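Local coordinates for m3DLH protein (Halieaceae bacterium, PDB 7JKA), which probably hydrolyses dienelactones or related esters as an alpha/beta-hydrolase of the dienelactone hydrolase family, with phosphotriesterase activity also ascribed to it, at residues I19-G24 against L73-H78; V46-A51 against R109-T114; L141-A146 against D190-E195. All coordinates share one frame; numbering follows the deposited sequence.

Contact 1 of 3, residues I19-G24 against L73-H78; sequences IRYTDG and LAADLH
Tyr21 and Asp76 meet through a phenol oxygen and a backbone N-H, where the antiparallel N-terminal edge of an alpha/beta-hydrolase sheet comes near the loop after strand 71-74. Strand 27-35 pairs with both strand 14-22 and strand 71-74, so no backbone pairing joins the two segments, and the side chains of strand 14-22 make the reach.

The polar part centres on Tyr21 OH. Asp76 N donates to Tyr21 OH over 3.0 Å at 163°, nearly straight and close to the ring plane. Water 1 also lies in plane at the ring edge, 2.7 Å from Tyr21 OH, and donates to Asp76 O, so the hydroxyl holds the N-H of this residue directly and its carbonyl through the water. The ring gets there because its first torsion (chi1 61°) sets CG between the backbone N and the carbonyl carbon, with CB directed at the opposing segment. A phenylalanine here would probably leave Asp76 N without its acceptor and water 1 with one fewer partner. The Asp76 carboxylate works elsewhere: OD2 accepts from Gly81 N and Val29 N, while OD1 closes an Asx turn with His78 N.

The apolar part is smaller. Ile19 and Leu73 come together at a slant, Ile19 CG1 lying 3.8 Å from Leu73 CD1, and Thr114 of helix 101-116 packs on Ile19 as well. Ala75 packs at the polar end: its methyl CB sits 3.7 Å from Tyr21 OH, beside the hydroxyl that grips the next residue's N-H.

Contact 2 of 3, residues V46-A51 against R109-T114; sequences VVFPEA and RAALDT
Val46 turns its two methyl groups to two successive residues of the helix, CG1 to Ala111 and CG2 to Leu112, and so divides the contact between its branches. Val46 CG1 stands anti to the backbone N (chi1 -178°) and meets Ala111 CB at 4.0 Å. Val46 CG2, anti to the carbonyl carbon instead, touches Leu112 CD1 at 3.8 Å, and comes equally near Leu112 CA. The side chains of Val46 and Leu112 cross at about a right angle, and the valine branch meets one methyl of the leucine and the backbone at its root.

Phe48, two residues farther along the same strand, adds an aromatic ring to this face. Its CG is anti to the carbonyl carbon (chi1 -68°), which swings the ring back over Val46: Val46 CG1 lies 3.4 Å above the plane of the Phe48 ring, offset toward the rim. From there Phe48 CE1 comes within 4.1 Å of Ala111 CB, an oblique approach. Ala111 therefore presents a single methyl to both Val46 and Phe48, whereas the leucine deals with the valine alone.

This is the strand-helix packing of an alpha/beta-hydrolase core: helix 101-116 lies against a face of the central sheet, and the short axes of strand 46-48 and helix 109-114 run 9.0 Å apart at 150°, roughly antiparallel. Phe48 also packs against Thr137, Ala138 and Leu141 of helix 133-143, which follows a probable nucleophile elbow.

Within helix 109-114, Ala110 O accepts from both Thr114 N and Thr114 OG1, the two donors arriving from opposite faces of the carbonyl plane, with Thr114 OG1 2.6 Å from Ala110 O.

Contact 3 of 3, residues L141-A146 against D190-E195; sequences LARSGA and DAVMGE
Glu195 OE1 is gripped twice, by Arg143 NH2 and by water 2, in a buried salt bridge between two helices. Arg143 NH2 donates to Glu195 OE1 over 2.9 Å and uses the syn lone pair of the oxygen, on the side of OE2. This bond is bent, at 140°, and OE1 lies 28° out of the guanidinium plane. The guanidinium and carboxylate planes are 55° apart, and of the two carboxylate oxygens only OE1 is bonded to the arginine; Glu195 OE2 stays 3.8 Å from Arg143 NH2. Water 2 closes a second route: it accepts from Arg143 NE at the in-plane edge of the guanidinium and donates to Glu195 OE1 at 2.6 Å.

The arginine spans the gap by length. Its chain is extended from CG to NE, and it crosses both Glu195 and Val192 at about a right angle. Val192 CG1 meets Arg143 NH2 obliquely at 3.6 Å, an apolar neighbour next to the charged nitrogen.

In the alpha/beta-hydrolase fold these are two of the helices packed around the central sheet, and the contact ties the last turn of helix 133-143 to helix 186-198. The C-terminal turn of helix 133-143 forms a Schellman motif, with Gly145 at positive phi and its N bonded back to Ala142 O.

Other groups fix the ionic ends. Arg143 NH2 also donates to Leu159 O, and NH1 forms a salt bridge with Glu140. Glu195 OE2 accepts from Glu161 N, so both carboxylate oxygens are bonded.

The three contacts join neighbouring parts of one alpha/beta domain. Contacts 1 and 2 are interlocked, their centres 7 Å apart: strands 71-74 and 42-48 are neighbours, Leu73 O lying 2.8 Å from Val47 N, and His78 NE2 lies 2.7 Å from Ala51 O, a probable hydrogen bond. Contact 3 lies about 17 Å from contact 2 between centres, yet the two touch where Leu112 CD2 meets Ala146 CB at 3.8 Å. Contacts 1 and 3 stay apart, with nearest atoms about 9 Å away. Contact 2 borders the probable nucleophile elbow: the side chain of Phe48 touches its residues, and Glu50 touches Cys132 in that turn.

Contact 1 of 3, residues I19-G24 against L73-H78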
ATOM      1  N   ILE A  19      -1.096 -16.933   4.524  1.00 14.95           N
ATOM      2  CA  ILE A  19      -1.651 -17.188   3.198  1.00 14.86           C
ATOM      3  C   ILE A  19      -0.484 -17.393   2.244  1.00 17.26           C
ATOM      4  O   ILE A  19       0.340 -16.493   2.075  1.00 17.56           O
ATOM      5  CB  ILE A  19      -2.526 -16.035   2.688  1.00 19.40           C
ATOM      6  CG1 ILE A  19      -3.547 -15.579   3.743  1.00 26.15           C
ATOM      7  CG2 ILE A  19      -3.228 -16.464   1.433  1.00 30.68           C
ATOM      8  CD1 ILE A  19      -4.838 -16.314   3.648  1.00 21.93           C
ATOM      9  N   ARG A  20      -0.439 -18.536   1.577  1.00 17.50           N
ATOM     10  CA  ARG A  20       0.586 -18.799   0.572  1.00 18.42           C
ATOM     11  C   ARG A  20      -0.028 -18.596  -0.807  1.00 20.30           C
ATOM     12  O   ARG A  20      -1.133 -19.069  -1.074  1.00 20.10           O
ATOM     13  CB  ARG A  20       1.147 -20.213   0.741  1.00 19.62           C
ATOM     14  CG  ARG A  20       1.805 -20.334   2.092  1.00 24.12           C
ATOM     15  CD  ARG A  20       2.642 -21.575   2.278  1.00 32.96           C
ATOM     16  NE  ARG A  20       3.373 -21.436   3.533  1.00 41.12           N
ATOM     17  CZ  ARG A  20       4.670 -21.159   3.639  1.00 25.00           C
ATOM     18  NH1 ARG A  20       5.433 -21.024   2.559  1.00 36.91           N
ATOM     19  NH2 ARG A  20       5.204 -21.037   4.852  1.00 30.84           N
ATOM     20  N   TYR A  21       0.661 -17.855  -1.667  1.00 15.21           N
ATOM     21  CA  TYR A  21       0.096 -17.555  -2.968  1.00 14.50           C
ATOM     22  C   TYR A  21       1.238 -17.355  -3.953  1.00 16.32           C
ATOM     23  O   TYR A  21       2.409 -17.339  -3.578  1.00 16.81           O
ATOM     24  CB  TYR A  21      -0.810 -16.319  -2.905  1.00 16.01           C
ATOM     25  CG  TYR A  21      -0.122 -15.016  -2.478  1.00 15.26           C
ATOM     26  CD1 TYR A  21       0.109 -14.721  -1.129  1.00 14.97           C
ATOM     27  CD2 TYR A  21       0.268 -14.077  -3.418  1.00 14.61           C
ATOM     28  CE1 TYR A  21       0.710 -13.529  -0.737  1.00 13.70           C
ATOM     29  CE2 TYR A  21       0.877 -12.890  -3.039  1.00 15.69           C
ATOM     30  CZ  TYR A  21       1.102 -12.625  -1.694  1.00 15.09           C
ATOM     31  OH  TYR A  21       1.706 -11.424  -1.318  1.00 15.96           O
ATOM     32  N   THR A  22       0.891 -17.201  -5.230  1.00 15.10           N
ATOM     33  CA  THR A  22       1.936 -17.123  -6.243  1.00 15.80           C
ATOM     34  C   THR A  22       1.473 -16.253  -7.400  1.00 17.00           C
ATOM     35  O   THR A  22       0.276 -16.094  -7.642  1.00 16.37           O
ATOM     36  CB  THR A  22       2.335 -18.530  -6.728  1.00 19.21           C
ATOM     37  OG1 THR A  22       3.440 -18.459  -7.651  1.00 18.77           O
ATOM     38  CG2 THR A  22       1.176 -19.251  -7.406  1.00 19.26           C
ATOM     39  N   ASP A  23       2.440 -15.674  -8.103  1.00 15.89           N
ATOM     40  CA  ASP A  23       2.190 -15.084  -9.406  1.00 16.68           C
ATOM     41  C   ASP A  23       2.497 -16.046 -10.553  1.00 21.49           C
ATOM     42  O   ASP A  23       2.456 -15.639 -11.723  1.00 23.93           O
ATOM     43  CB  ASP A  23       3.014 -13.806  -9.558  1.00 16.41           C
ATOM     44  CG  ASP A  23       4.501 -14.058  -9.497  1.00 17.34           C
ATOM     45  OD1 ASP A  23       4.936 -15.224  -9.286  1.00 17.74           O
ATOM     46  OD2 ASP A  23       5.253 -13.072  -9.664  1.00 24.32           O
ATOM     47  N   GLY A  24       2.819 -17.308 -10.243  1.00 20.64           N
ATOM     48  CA  GLY A  24       3.223 -18.290 -11.237  1.00 20.79           C
ATOM     49  C   GLY A  24       4.726 -18.438 -11.392  1.00 28.56           C
ATOM     50  O   GLY A  24       5.183 -19.418 -11.996  1.00 27.04           O
ATOM     51  N   LEU A  73      -5.025  -8.212   3.849  1.00 11.93           N
ATOM     52  CA  LEU A  73      -3.918  -9.101   3.504  1.00 11.52           C
ATOM     53  C   LEU A  73      -2.626  -8.297   3.526  1.00 12.30           C
ATOM     54  O   LEU A  73      -2.414  -7.434   2.665  1.00 13.46           O
ATOM     55  CB  LEU A  73      -4.135  -9.729   2.131  1.00 14.36           C
ATOM     56  CG  LEU A  73      -3.019 -10.704   1.717  1.00 14.64           C
ATOM     57  CD1 LEU A  73      -3.148 -11.985   2.506  1.00 15.01           C
ATOM     58  CD2 LEU A  73      -3.066 -11.015   0.224  1.00 15.42           C
ATOM     59  N   ALA A  74      -1.767  -8.583   4.493  1.00 11.94           N
ATOM     60  CA  ALA A  74      -0.406  -8.061   4.463  1.00 13.23           C
ATOM     61  C   ALA A  74       0.381  -8.841   3.408  1.00 12.79           C
ATOM     62  O   ALA A  74       0.533 -10.065   3.516  1.00 14.61           O
ATOM     63  CB  ALA A  74       0.218  -8.191   5.850  1.00 13.84           C
ATOM     64  N   ALA A  75       0.877  -8.144   2.398  1.00 11.48           N
ATOM     65  CA  ALA A  75       1.471  -8.771   1.228  1.00 12.32           C
ATOM     66  C   ALA A  75       2.979  -8.949   1.354  1.00 14.77           C
ATOM     67  O   ALA A  75       3.679  -8.165   2.005  1.00 13.92           O
ATOM     68  CB  ALA A  75       1.196  -7.943  -0.027  1.00 14.23           C
ATOM     69  N   ASP A  76       3.474  -9.972   0.666  1.00 11.32           N
ATOM     70  CA  ASP A  76       4.897 -10.290   0.585  1.00 13.34           C
ATOM     71  C   ASP A  76       5.458  -9.673  -0.701  1.00 14.66           C
ATOM     72  O   ASP A  76       4.975  -9.988  -1.790  1.00 15.01           O
ATOM     73  CB  ASP A  76       5.004 -11.819   0.600  1.00 13.11           C
ATOM     74  CG  ASP A  76       6.416 -12.358   0.385  1.00 15.87           C
ATOM     75  OD1 ASP A  76       7.395 -11.591   0.302  1.00 16.11           O
ATOM     76  OD2 ASP A  76       6.521 -13.602   0.318  1.00 13.97           O
ATOM     77  N   LEU A  77       6.473  -8.798  -0.584  1.00 12.60           N
ATOM     78  CA  LEU A  77       7.012  -8.149  -1.775  1.00 13.77           C
ATOM     79  C   LEU A  77       8.071  -8.969  -2.488  1.00 16.42           C
ATOM     80  O   LEU A  77       8.365  -8.685  -3.658  1.00 18.53           O
ATOM     81  CB  LEU A  77       7.649  -6.803  -1.423  1.00 16.20           C
ATOM     82  CG  LEU A  77       6.702  -5.705  -0.937  1.00 18.94           C
ATOM     83  CD1 LEU A  77       7.522  -4.482  -0.550  1.00 15.59           C
ATOM     84  CD2 LEU A  77       5.671  -5.366  -2.031  1.00 19.80           C
ATOM     85  N   HIS A  78       8.687  -9.942  -1.815  1.00 16.92           N
ATOM     86  CA  HIS A  78       9.942 -10.508  -2.299  1.00 15.12           C
ATOM     87  C   HIS A  78       9.890 -11.991  -2.574  1.00 17.73           C
ATOM     88  O   HIS A  78      10.691 -12.490  -3.384  1.00 21.04           O
ATOM     89  CB  HIS A  78      11.061 -10.249  -1.287  1.00 17.23           C
ATOM     90  CG  HIS A  78      11.195  -8.806  -0.939  1.00 20.46           C
ATOM     91  ND1 HIS A  78      11.254  -7.818  -1.899  1.00 21.21           N
ATOM     92  CD2 HIS A  78      11.256  -8.175   0.258  1.00 20.45           C
ATOM     93  CE1 HIS A  78      11.351  -6.639  -1.309  1.00 18.10           C
ATOM     94  NE2 HIS A  78      11.369  -6.831   0.000  1.00 17.76           N
TER
HETATM   95  O   HOH W   1       2.546  -9.726  -3.176  1.00 14.82           O

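Contact 2 of 3, residues V46-A51 against R109-T114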
ATOM      1  N   VAL A  46      -5.700  -4.829   0.586  0.53 10.71           N
ATOM      2  CA  VAL A  46      -4.317  -5.284   0.475  0.53 12.87           C
ATOM      3  C   VAL A  46      -3.426  -4.256   1.144  0.53 13.06           C
ATOM      4  O   VAL A  46      -3.596  -3.041   0.963  0.53 11.63           O
ATOM      5  CB  VAL A  46      -3.886  -5.486  -0.984  0.53 15.11           C
ATOM      6  CG1 VAL A  46      -2.427  -6.004  -1.019  0.53 15.22           C
ATOM      7  CG2 VAL A  46      -4.805  -6.422  -1.684  0.53 13.14           C
ATOM      8  N   VAL A  47      -2.473  -4.738   1.925  1.00 12.13           N
ATOM      9  CA  VAL A  47      -1.517  -3.872   2.608  1.00 13.78           C
ATOM     10  C   VAL A  47      -0.127  -4.181   2.055  1.00 12.20           C
ATOM     11  O   VAL A  47       0.435  -5.256   2.320  1.00 12.67           O
ATOM     12  CB  VAL A  47      -1.549  -4.078   4.126  1.00 12.33           C
ATOM     13  CG1 VAL A  47      -0.570  -3.151   4.833  1.00 13.81           C
ATOM     14  CG2 VAL A  47      -3.000  -3.903   4.703  1.00 13.63           C
ATOM     15  N   PHE A  48       0.452  -3.226   1.316  1.00 11.40           N
ATOM     16  CA  PHE A  48       1.808  -3.423   0.829  1.00 10.14           C
ATOM     17  C   PHE A  48       2.793  -2.781   1.787  1.00 14.25           C
ATOM     18  O   PHE A  48       2.628  -1.601   2.158  1.00 13.07           O
ATOM     19  CB  PHE A  48       1.971  -2.843  -0.571  1.00 10.43           C
ATOM     20  CG  PHE A  48       1.193  -3.587  -1.620  1.00 11.05           C
ATOM     21  CD1 PHE A  48       1.605  -4.854  -2.026  1.00 11.98           C
ATOM     22  CD2 PHE A  48       0.035  -3.044  -2.161  1.00 14.58           C
ATOM     23  CE1 PHE A  48       0.872  -5.551  -2.991  1.00 11.63           C
ATOM     24  CE2 PHE A  48      -0.707  -3.736  -3.120  1.00 12.59           C
ATOM     25  CZ  PHE A  48      -0.299  -4.984  -3.530  1.00 13.39           C
ATOM     26  N   PRO A  49       3.797  -3.520   2.222  1.00 12.13           N
ATOM     27  CA  PRO A  49       4.728  -3.021   3.235  1.00 10.31           C
ATOM     28  C   PRO A  49       5.779  -2.099   2.624  1.00 14.49           C
ATOM     29  O   PRO A  49       5.883  -1.933   1.408  1.00 12.60           O
ATOM     30  CB  PRO A  49       5.391  -4.315   3.734  1.00 12.49           C
ATOM     31  CG  PRO A  49       5.498  -5.140   2.430  1.00 12.51           C
ATOM     32  CD  PRO A  49       4.157  -4.877   1.761  1.00 14.83           C
ATOM     33  N   GLU A  50       6.595  -1.502   3.502  1.00 15.26           N
ATOM     34  CA  GLU A  50       7.829  -0.869   3.052  1.00 16.88           C
ATOM     35  C   GLU A  50       8.711  -1.868   2.299  1.00 18.08           C
ATOM     36  O   GLU A  50       8.454  -3.079   2.366  1.00 17.49           O
ATOM     37  CB  GLU A  50       8.577  -0.273   4.245  1.00 22.01           C
ATOM     38  CG  GLU A  50       7.873   0.942   4.853  1.00 21.79           C
ATOM     39  CD  GLU A  50       8.804   1.727   5.759  1.00 25.88           C
ATOM     40  OE1 GLU A  50       9.453   1.115   6.627  1.00 30.04           O
ATOM     41  OE2 GLU A  50       8.908   2.957   5.605  1.00 32.51           O
ATOM     42  N   ALA A  51       9.726  -1.384   1.564  1.00 19.47           N
ATOM     43  CA  ALA A  51      10.499  -2.267   0.689  1.00 17.50           C
ATOM     44  C   ALA A  51      11.316  -3.294   1.450  1.00 20.88           C
ATOM     45  O   ALA A  51      11.802  -4.248   0.829  1.00 19.93           O
ATOM     46  CB  ALA A  51      11.424  -1.461  -0.229  1.00 22.08           C
ATOM     47  N   ARG A 109      -0.746  -7.843  -8.198  1.00 14.44           N
ATOM     48  CA  ARG A 109      -2.018  -8.438  -8.584  1.00 15.38           C
ATOM     49  C   ARG A 109      -2.213  -9.805  -7.927  1.00 15.21           C
ATOM     50  O   ARG A 109      -3.346 -10.168  -7.576  1.00 14.89           O
ATOM     51  CB  ARG A 109      -2.084  -8.533 -10.107  1.00 20.79           C
ATOM     52  CG  ARG A 109      -3.481  -8.605 -10.637  1.00 36.82           C
ATOM     53  CD  ARG A 109      -3.742  -7.560 -11.709  1.00 37.68           C
ATOM     54  NE  ARG A 109      -5.160  -7.567 -12.026  1.00 38.16           N
ATOM     55  CZ  ARG A 109      -5.696  -7.064 -13.129  1.00 34.49           C
ATOM     56  NH1 ARG A 109      -7.012  -7.152 -13.304  1.00 24.89           N
ATOM     57  NH2 ARG A 109      -4.928  -6.504 -14.062  1.00 23.58           N
ATOM     58  N   ALA A 110      -1.124 -10.560  -7.727  1.00 13.42           N
ATOM     59  CA  ALA A 110      -1.234 -11.837  -7.028  1.00 13.42           C
ATOM     60  C   ALA A 110      -1.714 -11.640  -5.599  1.00 15.20           C
ATOM     61  O   ALA A 110      -2.543 -12.417  -5.110  1.00 14.81           O
ATOM     62  CB  ALA A 110       0.107 -12.568  -7.038  1.00 13.90           C
ATOM     63  N   ALA A 111      -1.248 -10.582  -4.929  1.00 13.29           N
ATOM     64  CA  ALA A 111      -1.759 -10.295  -3.591  1.00 12.43           C
ATOM     65  C   ALA A 111      -3.242  -9.932  -3.633  1.00 11.65           C
ATOM     66  O   ALA A 111      -4.031 -10.435  -2.835  1.00 13.32           O
ATOM     67  CB  ALA A 111      -0.927  -9.195  -2.922  1.00 12.52           C
ATOM     68  N   LEU A 112      -3.662  -9.106  -4.601  1.00 12.01           N
ATOM     69  CA  LEU A 112      -5.083  -8.746  -4.669  1.00 12.20           C
ATOM     70  C   LEU A 112      -5.940  -9.971  -4.966  1.00 12.27           C
ATOM     71  O   LEU A 112      -6.998 -10.174  -4.352  1.00 13.00           O
ATOM     72  CB  LEU A 112      -5.308  -7.680  -5.753  1.00 14.20           C
ATOM     73  CG  LEU A 112      -6.751  -7.177  -5.889  1.00 12.50           C
ATOM     74  CD1 LEU A 112      -7.246  -6.599  -4.570  1.00 13.76           C
ATOM     75  CD2 LEU A 112      -6.846  -6.160  -7.010  1.00 16.19           C
ATOM     76  N   ASP A 113      -5.507 -10.791  -5.937  1.00 13.03           N
ATOM     77  CA  ASP A 113      -6.279 -11.985  -6.275  1.00 12.41           C
ATOM     78  C   ASP A 113      -6.408 -12.908  -5.075  1.00 14.24           C
ATOM     79  O   ASP A 113      -7.481 -13.484  -4.826  1.00 14.97           O
ATOM     80  CB  ASP A 113      -5.605 -12.722  -7.421  1.00 15.38           C
ATOM     81  CG  ASP A 113      -5.781 -12.028  -8.747  1.00 16.23           C
ATOM     82  OD1 ASP A 113      -6.575 -11.075  -8.874  1.00 20.24           O
ATOM     83  OD2 ASP A 113      -5.058 -12.465  -9.692  1.00 20.29           O
ATOM     84  N   THR A 114      -5.328 -13.050  -4.317  1.00 13.18           N
ATOM     85  CA  THR A 114      -5.372 -13.899  -3.136  1.00 14.37           C
ATOM     86  C   THR A 114      -6.324 -13.336  -2.083  1.00 12.74           C
ATOM     87  O   THR A 114      -7.067 -14.091  -1.443  1.00 13.04           O
ATOM     88  CB  THR A 114      -3.964 -14.061  -2.588  1.00 17.07           C
ATOM     89  OG1 THR A 114      -3.143 -14.533  -3.670  1.00 19.43           O
ATOM     90  CG2 THR A 114      -3.965 -15.085  -1.520  1.00 23.17           C
TER

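Contact 3 of 3, residues L141-A146 against D190-E195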
ATOM      1  N   LEU A 141      -0.516  -1.129  -8.897  1.00 12.53           N
ATOM      2  CA  LEU A 141      -1.674  -2.011  -8.991  1.00 13.37           C
ATOM      3  C   LEU A 141      -2.876  -1.256  -9.531  1.00 13.10           C
ATOM      4  O   LEU A 141      -3.586  -1.751 -10.408  1.00 14.73           O
ATOM      5  CB  LEU A 141      -1.998  -2.588  -7.615  1.00 13.68           C
ATOM      6  CG  LEU A 141      -3.202  -3.548  -7.528  1.00 13.90           C
ATOM      7  CD1 LEU A 141      -3.005  -4.771  -8.433  1.00 14.78           C
ATOM      8  CD2 LEU A 141      -3.370  -3.983  -6.063  1.00 15.78           C
ATOM      9  N   ALA A 142      -3.087  -0.025  -9.063  1.00 14.15           N
ATOM     10  CA  ALA A 142      -4.174   0.768  -9.624  1.00 13.17           C
ATOM     11  C   ALA A 142      -3.958   1.052 -11.100  1.00 15.02           C
ATOM     12  O   ALA A 142      -4.897   0.959 -11.903  1.00 15.49           O
ATOM     13  CB  ALA A 142      -4.301   2.075  -8.844  1.00 12.48           C
ATOM     14  N   ARG A 143      -2.722   1.400 -11.474  1.00 12.04           N
ATOM     15  CA  ARG A 143      -2.421   1.722 -12.870  1.00 12.82           C
ATOM     16  C   ARG A 143      -2.640   0.525 -13.782  1.00 13.74           C
ATOM     17  O   ARG A 143      -2.966   0.694 -14.970  1.00 17.21           O
ATOM     18  CB  ARG A 143      -0.974   2.195 -12.969  1.00 14.87           C
ATOM     19  CG  ARG A 143      -0.766   3.628 -12.492  1.00 16.65           C
ATOM     20  CD  ARG A 143       0.724   3.952 -12.408  1.00 16.54           C
ATOM     21  NE  ARG A 143       0.963   5.387 -12.240  1.00 14.78           N
ATOM     22  CZ  ARG A 143       2.150   5.897 -11.920  1.00 16.60           C
ATOM     23  NH1 ARG A 143       3.195   5.100 -11.733  1.00 14.85           N
ATOM     24  NH2 ARG A 143       2.306   7.206 -11.831  1.00 15.01           N
ATOM     25  N   SER A 144      -2.469  -0.685 -13.249  1.00 15.54           N
ATOM     26  CA  SER A 144      -2.671  -1.890 -14.058  1.00 17.71           C
ATOM     27  C   SER A 144      -4.125  -2.075 -14.457  1.00 14.51           C
ATOM     28  O   SER A 144      -4.423  -2.901 -15.339  1.00 20.67           O
ATOM     29  CB  SER A 144      -2.201  -3.124 -13.286  1.00 17.85           C
ATOM     30  OG  SER A 144      -3.196  -3.547 -12.361  1.00 17.91           O
ATOM     31  N   GLY A 145      -5.035  -1.335 -13.828  1.00 16.02           N
ATOM     32  CA  GLY A 145      -6.445  -1.456 -14.134  1.00 15.26           C
ATOM     33  C   GLY A 145      -7.181  -2.434 -13.263  1.00 18.06           C
ATOM     34  O   GLY A 145      -8.295  -2.850 -13.617  1.00 22.75           O
ATOM     35  N   ALA A 146      -6.596  -2.817 -12.136  1.00 17.47           N
ATOM     36  CA  ALA A 146      -7.242  -3.734 -11.215  1.00 20.34           C
ATOM     37  C   ALA A 146      -8.516  -3.122 -10.636  1.00 19.57           C
ATOM     38  O   ALA A 146      -8.679  -1.894 -10.540  1.00 16.49           O
ATOM     39  CB  ALA A 146      -6.264  -4.118 -10.102  1.00 18.86           C
ATOM     40  N   ASP A 190       4.627  16.412  -9.491  1.00 27.92           N
ATOM     41  CA  ASP A 190       4.017  17.105 -10.619  1.00 33.02           C
ATOM     42  C   ASP A 190       3.542  16.121 -11.679  1.00 26.68           C
ATOM     43  O   ASP A 190       2.469  16.303 -12.268  1.00 30.60           O
ATOM     44  CB  ASP A 190       5.011  18.096 -11.223  1.00 39.60           C
ATOM     45  CG  ASP A 190       5.235  19.319 -10.356  1.00 39.97           C
ATOM     46  OD1 ASP A 190       4.537  19.501  -9.339  1.00 39.81           O
ATOM     47  OD2 ASP A 190       6.125  20.114 -10.708  1.00 50.09           O
ATOM     48  N   ALA A 191       4.330  15.070 -11.938  1.00 24.45           N
ATOM     49  CA  ALA A 191       3.992  14.119 -12.990  1.00 30.78           C
ATOM     50  C   ALA A 191       2.704  13.379 -12.672  1.00 23.31           C
ATOM     51  O   ALA A 191       1.793  13.315 -13.503  1.00 28.24           O
ATOM     52  CB  ALA A 191       5.144  13.135 -13.196  1.00 35.31           C
ATOM     53  N   VAL A 192       2.600  12.818 -11.465  1.00 20.80           N
ATOM     54  CA  VAL A 192       1.424  12.009 -11.172  1.00 20.41           C
ATOM     55  C   VAL A 192       0.198  12.894 -11.085  1.00 20.66           C
ATOM     56  O   VAL A 192      -0.886  12.510 -11.540  1.00 22.55           O
ATOM     57  CB  VAL A 192       1.596  11.151  -9.895  1.00 23.96           C
ATOM     58  CG1 VAL A 192       2.815  10.232 -10.035  1.00 26.39           C
ATOM     59  CG2 VAL A 192       1.662  12.007  -8.624  1.00 23.25           C
ATOM     60  N   MET A 193       0.338  14.101 -10.502  1.00 20.66           N
ATOM     61  CA  MET A 193      -0.795  15.013 -10.503  1.00 21.52           C
ATOM     62  C   MET A 193      -1.265  15.276 -11.922  1.00 22.56           C
ATOM     63  O   MET A 193      -2.472  15.341 -12.179  1.00 21.40           O
ATOM     64  CB  MET A 193      -0.440  16.341  -9.834  1.00 20.90           C
ATOM     65  CG  MET A 193      -0.275  16.240  -8.345  1.00 19.52           C
ATOM     66  SD  MET A 193      -0.042  17.900  -7.682  1.00 23.75           S
ATOM     67  CE  MET A 193      -0.061  17.537  -5.933  1.00 21.58           C
ATOM     68  N   GLY A 194      -0.319  15.433 -12.854  1.00 21.93           N
ATOM     69  CA  GLY A 194      -0.690  15.693 -14.236  1.00 24.92           C
ATOM     70  C   GLY A 194      -1.406  14.525 -14.885  1.00 23.84           C
ATOM     71  O   GLY A 194      -2.346  14.719 -15.662  1.00 24.25           O
ATOM     72  N   GLU A 195      -0.965  13.295 -14.585  1.00 22.81           N
ATOM     73  CA  GLU A 195      -1.657  12.101 -15.069  1.00 22.23           C
ATOM     74  C   GLU A 195      -3.084  12.066 -14.561  1.00 20.07           C
ATOM     75  O   GLU A 195      -4.033  11.840 -15.324  1.00 22.89           O
ATOM     76  CB  GLU A 195      -0.913  10.840 -14.613  1.00 21.86           C
ATOM     77  CG  GLU A 195       0.509  10.742 -15.114  1.00 21.40           C
ATOM     78  CD  GLU A 195       1.333   9.716 -14.383  1.00 19.33           C
ATOM     79  OE1 GLU A 195       0.797   9.028 -13.480  1.00 20.87           O
ATOM     80  OE2 GLU A 195       2.532   9.615 -14.698  1.00 23.57           O
TER
HETATM   81  O   HOH W   2      -1.024   7.267 -12.804  1.00 16.26           O